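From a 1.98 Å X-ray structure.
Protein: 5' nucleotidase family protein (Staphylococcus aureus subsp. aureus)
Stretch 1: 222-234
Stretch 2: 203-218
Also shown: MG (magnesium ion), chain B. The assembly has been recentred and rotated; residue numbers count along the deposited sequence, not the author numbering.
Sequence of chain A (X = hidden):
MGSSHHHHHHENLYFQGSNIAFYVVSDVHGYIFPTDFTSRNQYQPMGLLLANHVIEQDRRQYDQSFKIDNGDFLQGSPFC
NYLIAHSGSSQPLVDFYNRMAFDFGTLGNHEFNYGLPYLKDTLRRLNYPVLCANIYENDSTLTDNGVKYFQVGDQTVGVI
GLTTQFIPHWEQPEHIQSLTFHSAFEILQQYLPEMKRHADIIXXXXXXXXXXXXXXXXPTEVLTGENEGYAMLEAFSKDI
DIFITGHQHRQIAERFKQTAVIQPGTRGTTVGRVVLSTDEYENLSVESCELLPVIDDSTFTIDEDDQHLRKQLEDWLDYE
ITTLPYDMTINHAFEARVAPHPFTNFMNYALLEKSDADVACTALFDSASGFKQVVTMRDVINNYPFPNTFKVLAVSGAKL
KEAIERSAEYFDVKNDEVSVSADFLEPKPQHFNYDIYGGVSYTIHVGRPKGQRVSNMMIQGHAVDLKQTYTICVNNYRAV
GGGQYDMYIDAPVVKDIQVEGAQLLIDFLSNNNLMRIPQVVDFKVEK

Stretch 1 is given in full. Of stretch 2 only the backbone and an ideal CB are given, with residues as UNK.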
ATOM      1  N   VAL A 222      -0.408  17.040   1.621  1.00 42.81           N
ATOM      2  CA  VAL A 222      -0.618  17.969   0.504  1.00 44.99           C
ATOM      3  C   VAL A 222      -1.880  17.517  -0.238  1.00 44.20           C
ATOM      4  O   VAL A 222      -2.110  16.309  -0.418  1.00 41.43           O
ATOM      5  CB  VAL A 222       0.618  18.106  -0.421  1.00 47.29           C
ATOM      6  CG1 VAL A 222       1.775  18.723   0.351  1.00 49.40           C
ATOM      7  CG2 VAL A 222       1.037  16.773  -1.022  1.00 47.52           C
ATOM      8  N   LEU A 223      -2.705  18.483  -0.636  1.00 45.11           N
ATOM      9  CA  LEU A 223      -4.005  18.198  -1.264  1.00 46.05           C
ATOM     10  C   LEU A 223      -3.912  17.820  -2.744  1.00 45.20           C
ATOM     11  O   LEU A 223      -4.294  18.593  -3.615  1.00 49.61           O
ATOM     12  CB  LEU A 223      -4.932  19.406  -1.079  1.00 48.70           C
ATOM     13  CG  LEU A 223      -5.110  19.903   0.368  1.00 50.50           C
ATOM     14  CD1 LEU A 223      -6.095  21.060   0.413  1.00 52.39           C
ATOM     15  CD2 LEU A 223      -5.565  18.788   1.299  1.00 50.13           C
ATOM     16  N   THR A 224      -3.446  16.605  -3.014  1.00 43.01           N
ATOM     17  CA  THR A 224      -3.245  16.111  -4.387  1.00 40.65           C
ATOM     18  C   THR A 224      -4.453  15.437  -5.040  1.00 38.49           C
ATOM     19  O   THR A 224      -4.447  15.182  -6.242  1.00 38.69           O
ATOM     20  CB  THR A 224      -2.119  15.053  -4.409  1.00 39.13           C
ATOM     21  OG1 THR A 224      -2.496  13.933  -3.599  1.00 37.50           O
ATOM     22  CG2 THR A 224      -0.823  15.625  -3.877  1.00 39.57           C
ATOM     23  N   GLY A 225      -5.475  15.121  -4.262  1.00 37.53           N
ATOM     24  CA  GLY A 225      -6.631  14.403  -4.797  1.00 35.58           C
ATOM     25  C   GLY A 225      -6.507  12.898  -4.556  1.00 32.79           C
ATOM     26  O   GLY A 225      -7.459  12.135  -4.813  1.00 32.36           O
ATOM     27  N   GLU A 226      -5.342  12.454  -4.082  1.00 32.00           N
ATOM     28  CA  GLU A 226      -5.146  11.035  -3.750  1.00 29.74           C
ATOM     29  C   GLU A 226      -6.229  10.592  -2.782  1.00 29.40           C
ATOM     30  O   GLU A 226      -6.868   9.551  -2.963  1.00 27.34           O
ATOM     31  CB  GLU A 226      -3.775  10.791  -3.088  1.00 29.56           C
ATOM     32  CG  GLU A 226      -3.647   9.370  -2.511  1.00 28.07           C
ATOM     33  CD  GLU A 226      -2.319   9.088  -1.809  1.00 27.56           C
ATOM     34  OE1 GLU A 226      -2.186   7.987  -1.223  1.00 25.48           O
ATOM     35  OE2 GLU A 226      -1.422   9.956  -1.832  1.00 27.26           O
ATOM     36  N   ASN A 227      -6.409  11.402  -1.742  1.00 29.24           N
ATOM     37  CA  ASN A 227      -7.377  11.148  -0.693  1.00 29.24           C
ATOM     38  C   ASN A 227      -8.392  12.256  -0.708  1.00 29.92           C
ATOM     39  O   ASN A 227      -8.030  13.440  -0.623  1.00 29.39           O
ATOM     40  CB  ASN A 227      -6.660  11.104   0.661  1.00 29.41           C
ATOM     41  CG  ASN A 227      -5.752   9.900   0.793  1.00 27.82           C
ATOM     42  OD1 ASN A 227      -6.220   8.764   0.773  1.00 25.39           O
ATOM     43  ND2 ASN A 227      -4.452  10.143   0.955  1.00 26.06           N
ATOM     44  N   GLU A 228      -9.659  11.876  -0.822  1.00 30.02           N
ATOM     45  CA  GLU A 228     -10.750  12.837  -0.911  1.00 32.08           C
ATOM     46  C   GLU A 228     -11.832  12.610   0.143  1.00 32.10           C
ATOM     47  O   GLU A 228     -12.934  13.142   0.019  1.00 33.30           O
ATOM     48  CB  GLU A 228     -11.416  12.696  -2.284  1.00 33.89           C
ATOM     49  CG  GLU A 228     -10.467  12.618  -3.469  1.00 34.09           C
ATOM     50  CD  GLU A 228     -11.200  12.433  -4.786  1.00 34.21           C
ATOM     51  OE1 GLU A 228     -12.013  13.303  -5.141  1.00 37.42           O
ATOM     52  OE2 GLU A 228     -10.936  11.444  -5.491  1.00 32.28           O
ATOM     53  N   GLY A 229     -11.531  11.823   1.169  1.00 30.78           N
ATOM     54  CA  GLY A 229     -12.514  11.481   2.187  1.00 29.85           C
ATOM     55  C   GLY A 229     -13.091  12.653   2.959  1.00 30.82           C
ATOM     56  O   GLY A 229     -14.290  12.680   3.251  1.00 29.75           O
ATOM     57  N   TYR A 230     -12.251  13.628   3.297  1.00 31.33           N
ATOM     58  CA  TYR A 230     -12.734  14.774   4.051  1.00 33.06           C
ATOM     59  C   TYR A 230     -13.696  15.611   3.213  1.00 35.11           C
ATOM     60  O   TYR A 230     -14.792  15.952   3.669  1.00 36.03           O
ATOM     61  CB  TYR A 230     -11.597  15.643   4.581  1.00 33.57           C
ATOM     62  CG  TYR A 230     -12.113  16.733   5.479  1.00 35.00           C
ATOM     63  CD1 TYR A 230     -12.542  17.951   4.956  1.00 36.64           C
ATOM     64  CD2 TYR A 230     -12.195  16.541   6.849  1.00 34.91           C
ATOM     65  CE1 TYR A 230     -13.043  18.947   5.776  1.00 37.76           C
ATOM     66  CE2 TYR A 230     -12.682  17.538   7.682  1.00 36.40           C
ATOM     67  CZ  TYR A 230     -13.108  18.733   7.141  1.00 37.76           C
ATOM     68  OH  TYR A 230     -13.597  19.712   7.973  1.00 39.09           O
ATOM     69  N   ALA A 231     -13.289  15.939   1.991  1.00 35.93           N
ATOM     70  CA  ALA A 231     -14.132  16.730   1.096  1.00 36.87           C
ATOM     71  C   ALA A 231     -15.476  16.022   0.875  1.00 36.95           C
ATOM     72  O   ALA A 231     -16.511  16.669   0.761  1.00 37.80           O
ATOM     73  CB  ALA A 231     -13.431  16.963  -0.224  1.00 36.19           C
HETATM   74  N   MSE A 232     -15.449  14.697   0.815  1.00 36.02           N
HETATM   75  CA  MSE A 232     -16.679  13.908   0.622  1.00 36.03           C
HETATM   76  C   MSE A 232     -17.613  14.055   1.808  1.00 36.71           C
HETATM   77  O   MSE A 232     -18.813  14.320   1.647  1.00 37.27           O
HETATM   78  CB  MSE A 232     -16.300  12.460   0.351  1.00 35.34           C
HETATM   79  CG  MSE A 232     -15.782  12.287  -1.074  1.00 36.60           C
HETATM   80 SE   MSE A 232     -14.600  10.697  -1.181  1.00 39.87          SE
HETATM   81  CE  MSE A 232     -16.011   9.459  -1.782  1.00 35.62           C
ATOM     82  N   LEU A 233     -17.085  13.891   3.015  1.00 36.35           N
ATOM     83  CA  LEU A 233     -17.902  14.052   4.222  1.00 37.93           C
ATOM     84  C   LEU A 233     -18.362  15.498   4.394  1.00 39.66           C
ATOM     85  O   LEU A 233     -19.546  15.763   4.607  1.00 40.35           O
ATOM     86  CB  LEU A 233     -17.126  13.598   5.464  1.00 37.07           C
ATOM     87  CG  LEU A 233     -16.946  12.092   5.628  1.00 34.64           C
ATOM     88  CD1 LEU A 233     -15.856  11.785   6.635  1.00 34.11           C
ATOM     89  CD2 LEU A 233     -18.260  11.452   6.037  1.00 34.70           C
ATOM     90  N   GLU A 234     -17.414  16.426   4.304  1.00 40.50           N
ATOM     91  CA  GLU A 234     -17.692  17.842   4.443  1.00 41.98           C
ATOM     92  C   GLU A 234     -18.867  18.270   3.557  1.00 42.77           C
ATOM     93  O   GLU A 234     -19.715  19.045   3.983  1.00 43.82           O
ATOM     94  CB  GLU A 234     -16.443  18.660   4.077  1.00 43.56           C
ATOM     95  CG  GLU A 234     -16.621  20.174   4.130  1.00 46.52           C
ATOM     96  CD  GLU A 234     -15.415  20.940   3.588  1.00 47.71           C
ATOM     97  OE1 GLU A 234     -15.076  21.988   4.164  1.00 50.42           O
ATOM     98  OE2 GLU A 234     -14.788  20.501   2.597  1.00 46.34           O
ATOM     99  N   UNK A 203     -24.370   3.892   2.172  1.00 31.01           N
ATOM    100  CA  UNK A 203     -23.094   3.394   2.625  1.00 29.13           C
ATOM    101  C   UNK A 203     -22.087   3.607   1.517  1.00 28.12           C
ATOM    102  O   UNK A 203     -22.272   3.131   0.399  1.00 26.81           O
ATOM    103  CB  UNK A 203     -23.178   1.920   3.027  1.00 29.13           C
ATOM    104  N   UNK A 204     -21.040   4.364   1.823  1.00 27.41           N
ATOM    105  CA  UNK A 204     -19.969   4.602   0.893  1.00 26.49           C
ATOM    106  C   UNK A 204     -18.769   3.748   1.293  1.00 25.64           C
ATOM    107  O   UNK A 204     -18.303   3.835   2.444  1.00 26.39           O
ATOM    108  CB  UNK A 204     -19.605   6.087   0.848  1.00 26.49           C
ATOM    109  N   UNK A 205     -18.286   2.913   0.376  1.00 24.83           N
ATOM    110  CA  UNK A 205     -17.078   2.115   0.627  1.00 24.48           C
ATOM    111  C   UNK A 205     -16.010   2.651  -0.303  1.00 24.27           C
ATOM    112  O   UNK A 205     -15.981   2.348  -1.496  1.00 24.54           O
ATOM    113  CB  UNK A 205     -17.314   0.619   0.407  1.00 24.48           C
ATOM    114  N   UNK A 206     -15.130   3.455   0.272  1.00 23.55           N
ATOM    115  CA  UNK A 206     -14.084   4.130  -0.459  1.00 22.57           C
ATOM    116  C   UNK A 206     -12.717   3.599  -0.118  1.00 21.37           C
ATOM    117  O   UNK A 206     -12.303   3.664   1.034  1.00 20.36           O
ATOM    118  CB  UNK A 206     -14.138   5.635  -0.189  1.00 22.57           C
ATOM    119  N   UNK A 207     -12.024   3.023  -1.098  1.00 20.45           N
ATOM    120  CA  UNK A 207     -10.686   2.605  -0.843  1.00 20.02           C
ATOM    121  C   UNK A 207      -9.817   3.855  -1.003  1.00 21.04           C
ATOM    122  O   UNK A 207      -9.255   4.083  -2.048  1.00 20.60           O
ATOM    123  CB  UNK A 207     -10.260   1.468  -1.774  1.00 20.02           C
ATOM    124  N   UNK A 208      -9.793   4.665   0.046  1.00 21.87           N
ATOM    125  CA  UNK A 208      -9.051   5.903   0.094  1.00 23.07           C
ATOM    126  C   UNK A 208      -9.257   6.406   1.510  1.00 23.55           C
ATOM    127  O   UNK A 208     -10.056   5.812   2.275  1.00 22.99           O
ATOM    128  CB  UNK A 208      -9.506   6.909  -0.965  1.00 23.07           C
ATOM    129  N   UNK A 209      -8.578   7.490   1.862  1.00 23.22           N
ATOM    130  CA  UNK A 209      -8.661   8.028   3.216  1.00 23.80           C
ATOM    131  C   UNK A 209      -8.952   9.512   3.346  1.00 25.59           C
ATOM    132  O   UNK A 209      -9.648  10.106   2.509  1.00 25.98           O
ATOM    133  CB  UNK A 209      -7.344   7.738   3.938  1.00 23.80           C
ATOM    134  N   UNK A 210      -8.390  10.109   4.395  1.00 26.30           N
ATOM    135  CA  UNK A 210      -8.649  11.493   4.731  1.00 27.70           C
ATOM    136  C   UNK A 210      -7.422  12.361   4.555  1.00 28.26           C
ATOM    137  O   UNK A 210      -6.344  12.060   5.081  1.00 27.18           O
ATOM    138  CB  UNK A 210      -9.159  11.599   6.170  1.00 27.70           C
ATOM    139  N   UNK A 211      -7.633  13.442   3.810  1.00 29.41           N
ATOM    140  CA  UNK A 211      -6.598  14.413   3.468  1.00 30.28           C
ATOM    141  C   UNK A 211      -6.548  15.579   4.467  1.00 32.42           C
ATOM    142  O   UNK A 211      -5.605  16.390   4.449  1.00 33.29           O
ATOM    143  CB  UNK A 211      -6.835  14.948   2.054  1.00 30.28           C
ATOM    144  N   UNK A 212      -7.573  15.662   5.315  1.00 33.89           N
ATOM    145  CA  UNK A 212      -7.657  16.663   6.384  1.00 36.51           C
ATOM    146  C   UNK A 212      -8.090  15.956   7.657  1.00 36.91           C
ATOM    147  O   UNK A 212      -8.730  14.902   7.599  1.00 34.46           O
ATOM    148  CB  UNK A 212      -8.627  17.791   6.026  1.00 36.51           C
ATOM    149  N   UNK A 213      -7.722  16.532   8.802  1.00 39.12           N
ATOM    150  CA  UNK A 213      -8.090  15.983  10.111  1.00 39.50           C
ATOM    151  C   UNK A 213      -9.602  16.094  10.250  1.00 39.51           C
ATOM    152  O   UNK A 213     -10.156  17.164  10.041  1.00 39.32           O
ATOM    153  CB  UNK A 213      -7.375  16.712  11.251  1.00 39.50           C
ATOM    154  N   UNK A 214     -10.270  14.989  10.587  1.00 38.42           N
ATOM    155  CA  UNK A 214     -11.726  14.982  10.694  1.00 40.49           C
ATOM    156  C   UNK A 214     -12.307  16.013  11.677  1.00 43.23           C
ATOM    157  O   UNK A 214     -13.339  16.601  11.399  1.00 44.02           O
ATOM    158  CB  UNK A 214     -12.184  13.583  11.112  1.00 40.49           C
ATOM    159  N   UNK A 215     -11.644  16.236  12.803  1.00 45.75           N
ATOM    160  CA  UNK A 215     -12.145  17.178  13.806  1.00 50.45           C
ATOM    161  C   UNK A 215     -11.890  18.648  13.455  1.00 52.05           C
ATOM    162  O   UNK A 215     -12.806  19.472  13.505  1.00 54.01           O
ATOM    163  CB  UNK A 215     -11.504  16.866  15.160  1.00 50.45           C
ATOM    164  N   UNK A 216     -10.657  18.974  13.080  1.00 51.11           N
ATOM    165  CA  UNK A 216     -10.287  20.368  12.803  1.00 51.99           C
ATOM    166  C   UNK A 216     -10.433  20.814  11.356  1.00 51.39           C
ATOM    167  O   UNK A 216     -10.569  22.001  11.099  1.00 53.01           O
ATOM    168  CB  UNK A 216      -8.835  20.592  13.231  1.00 51.99           C
ATOM    169  N   UNK A 217     -10.379  19.877  10.413  1.00 48.64           N
ATOM    170  CA  UNK A 217     -10.436  20.233   8.993  1.00 48.24           C
ATOM    171  C   UNK A 217      -9.088  20.746   8.474  1.00 47.65           C
ATOM    172  O   UNK A 217      -8.999  21.221   7.348  1.00 47.08           O
ATOM    173  CB  UNK A 217     -11.516  21.292   8.763  1.00 48.24           C
ATOM    174  N   UNK A 218      -8.038  20.627   9.290  1.00 47.34           N
ATOM    175  CA  UNK A 218      -6.693  21.063   8.920  1.00 48.00           C
ATOM    176  C   UNK A 218      -6.018  20.048   7.992  1.00 45.54           C
ATOM    177  O   UNK A 218      -6.014  18.848   8.283  1.00 42.41           O
ATOM    178  CB  UNK A 218      -5.843  21.277  10.174  1.00 48.00           C
TER
HETATM  179 MG    MG B 601      -4.195   1.201  -1.010  1.00 21.04          MG

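Positions 203 and 205 lie on a strand, with CB atoms beyond the reach of stretch 1, so this contact sets no rule for them; they are V203 and C205. At 204 CA-to-CB points toward stretch 1, but nothing there lies within 5.5 Å of the ideal CB. Strand angles and the methyl end of M232, a selenomethionine, suit a beta-branched or other apolar residue. It is V204, whose CG1 lies 4.3 Å from M232 CE.

Position 206 also points toward stretch 1, its ideal CB 4.5 Å from M232 CE. Beyond lie the selenium and, farther on, the free N-H of E228 at the N-cap. A long side chain could serve both: an apolar body for the selenium and an acceptor at its end. Y206 does so. M232 SE sits over one ring face, 4.1 Å from the Y206 ring centroid, while E228 N donates to Y206 OH at 3.0 Å. A water oxygen lies 2.8 Å from Y206 OH and 2.9 Å from E226 O, linking the two.

Position 207 is out of reach of stretch 1, but the magnesium ion lies nearby, and a long metal ligand such as histidine, or perhaps glutamate, would suit. H207 NE2 binds MG at 2.6 Å.

Positions 208 and 209 have extended backbones, and 208 has phi and psi near 180°. The ideal CB at 208 is 4.2 Å from N227 OD1, so a small residue could be accommodated on this side; it is G208. At 209 the ideal CB is 3.5 Å from N227 OD1, and phi/psi of -130/-147 is unusual with a CB, so glycine or a very small residue suits. The backbone does the work: G209 donates from N to N227 OD1 at 2.9 Å and accepts from G229 N at its O, also 2.9 Å.

At 210 CA-to-CB points away, yet a long apolar chain could fold back to the bare backbone of G229 and to L233. F210 turns its ring edge to G229 C, 3.6 Å from F210 CD1, where a CB on G229 would clash, and its CE1 meets L233 CD1 at 3.6 Å.

Position 211 faces the first turn of the helix, whose unpaired N-H groups call for an acceptor. The ideal CB is tight, 3.3 Å from N227 O, favouring a chain unbranched there; a long carboxylate offers two oxygens, an amide only one. E211 takes both amides: Y230 N to E211 OE1 at 2.9 Å and A231 N to E211 OE2 at 3.0 Å.

At 212 the ideal CB is 3.7 Å from Y230 CG, and many chains with a methylene would pack there. K212 lays CB over the Y230 ring face, 4.0 Å from its centroid, and K212 CE reaches L223 CD1 at 4.2 Å.

Positions 213, 215, 216 and 218 point away, leaving polar choices free. They are D213, E215, S216 and T218; D213 OD2 accepts from S216 N at 2.9 Å. Position 214 also starts away, but an apolar chain can return: L214 CD2 touches L233 CD1 at 3.7 Å.

Position 217 has positive phi, and a CB would clash with Y230 OH at 2.7 Å. Glycine is the clear choice, and G217 it is.

Stretch 2, residues 203-218: VVCYHGGFEKDLESGT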
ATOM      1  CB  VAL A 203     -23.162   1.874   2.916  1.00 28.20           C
ATOM      2  CG1 VAL A 203     -21.806   1.324   3.359  1.00 26.51           C
ATOM      3  CG2 VAL A 203     -24.225   1.574   3.957  1.00 28.49           C
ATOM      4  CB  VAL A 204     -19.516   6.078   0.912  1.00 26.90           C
ATOM      5  CG1 VAL A 204     -18.316   6.250  -0.001  1.00 26.70           C
ATOM      6  CG2 VAL A 204     -20.650   7.001   0.490  1.00 28.19           C
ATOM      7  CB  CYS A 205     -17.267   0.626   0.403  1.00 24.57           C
ATOM      8  SG  CYS A 205     -18.446  -0.147   1.518  1.00 26.44           S
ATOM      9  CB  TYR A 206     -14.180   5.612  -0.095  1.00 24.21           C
ATOM     10  CG  TYR A 206     -13.085   6.523  -0.610  1.00 24.98           C
ATOM     11  CD1 TYR A 206     -12.674   6.493  -1.941  1.00 25.07           C
ATOM     12  CD2 TYR A 206     -12.540   7.495   0.222  1.00 26.04           C
ATOM     13  CE1 TYR A 206     -11.708   7.376  -2.406  1.00 26.89           C
ATOM     14  CE2 TYR A 206     -11.580   8.371  -0.229  1.00 27.49           C
ATOM     15  CZ  TYR A 206     -11.167   8.313  -1.542  1.00 27.23           C
ATOM     16  OH  TYR A 206     -10.214   9.201  -1.967  1.00 29.54           O
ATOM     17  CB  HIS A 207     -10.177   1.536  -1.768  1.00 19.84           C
ATOM     18  CG  HIS A 207      -8.833   1.053  -1.349  1.00 20.21           C
ATOM     19  ND1 HIS A 207      -8.674   0.054  -0.425  1.00 19.81           N
ATOM     20  CD2 HIS A 207      -7.593   1.521  -1.615  1.00 20.73           C
ATOM     21  CE1 HIS A 207      -7.391  -0.131  -0.193  1.00 20.36           C
ATOM     22  NE2 HIS A 207      -6.715   0.748  -0.898  1.00 21.49           N
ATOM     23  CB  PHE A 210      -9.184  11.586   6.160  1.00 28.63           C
ATOM     24  CG  PHE A 210     -10.381  10.717   6.387  1.00 28.81           C
ATOM     25  CD1 PHE A 210     -11.591  11.032   5.786  1.00 29.39           C
ATOM     26  CD2 PHE A 210     -10.285   9.553   7.124  1.00 28.75           C
ATOM     27  CE1 PHE A 210     -12.697  10.217   5.951  1.00 30.12           C
ATOM     28  CE2 PHE A 210     -11.397   8.725   7.296  1.00 29.78           C
ATOM     29  CZ  PHE A 210     -12.601   9.059   6.705  1.00 29.00           C
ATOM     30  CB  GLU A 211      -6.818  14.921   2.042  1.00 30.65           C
ATOM     31  CG  GLU A 211      -7.999  15.871   1.808  1.00 31.68           C
ATOM     32  CD  GLU A 211      -9.376  15.227   1.824  1.00 31.19           C
ATOM     33  OE1 GLU A 211      -9.533  14.105   2.349  1.00 29.81           O
ATOM     34  OE2 GLU A 211     -10.321  15.876   1.314  1.00 32.10           O
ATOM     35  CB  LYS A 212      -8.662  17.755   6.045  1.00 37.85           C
ATOM     36  CG  LYS A 212      -8.212  18.685   4.941  1.00 39.36           C
ATOM     37  CD  LYS A 212      -9.316  19.655   4.567  1.00 41.18           C
ATOM     38  CE  LYS A 212      -8.869  20.598   3.472  1.00 43.10           C
ATOM     39  NZ  LYS A 212      -9.964  21.529   3.102  1.00 45.87           N
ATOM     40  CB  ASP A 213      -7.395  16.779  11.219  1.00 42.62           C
ATOM     41  CG  ASP A 213      -7.835  16.361  12.605  1.00 44.36           C
ATOM     42  OD1 ASP A 213      -7.677  15.178  12.960  1.00 44.93           O
ATOM     43  OD2 ASP A 213      -8.327  17.229  13.347  1.00 46.83           O
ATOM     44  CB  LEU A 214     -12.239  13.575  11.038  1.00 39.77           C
ATOM     45  CG  LEU A 214     -12.101  12.531   9.928  1.00 38.83           C
ATOM     46  CD1 LEU A 214     -12.317  11.130  10.451  1.00 37.73           C
ATOM     47  CD2 LEU A 214     -13.063  12.815   8.786  1.00 39.62           C
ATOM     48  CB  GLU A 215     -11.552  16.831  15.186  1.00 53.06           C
ATOM     49  CG  GLU A 215     -12.056  17.672  16.361  1.00 57.27           C
ATOM     50  CD  GLU A 215     -11.363  19.019  16.509  1.00 61.44           C
ATOM     51  OE1 GLU A 215     -10.170  19.132  16.147  1.00 64.18           O
ATOM     52  OE2 GLU A 215     -11.997  19.965  17.031  1.00 67.31           O
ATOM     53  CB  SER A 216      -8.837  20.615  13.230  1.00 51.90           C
ATOM     54  OG  SER A 216      -7.932  19.877  12.425  1.00 50.13           O
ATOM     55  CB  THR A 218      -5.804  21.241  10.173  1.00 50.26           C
ATOM     56  OG1 THR A 218      -6.429  22.162  11.071  1.00 53.09           O
ATOM     57  CG2 THR A 218      -4.407  21.779   9.805  1.00 51.32           C
TER
HETATM   58  O   HOH W   1      -9.283   9.659  -4.541  1.00 20.96           O
HETATM   59  O   HOH W   2      -2.603   1.270   0.674  1.00 20.85           O
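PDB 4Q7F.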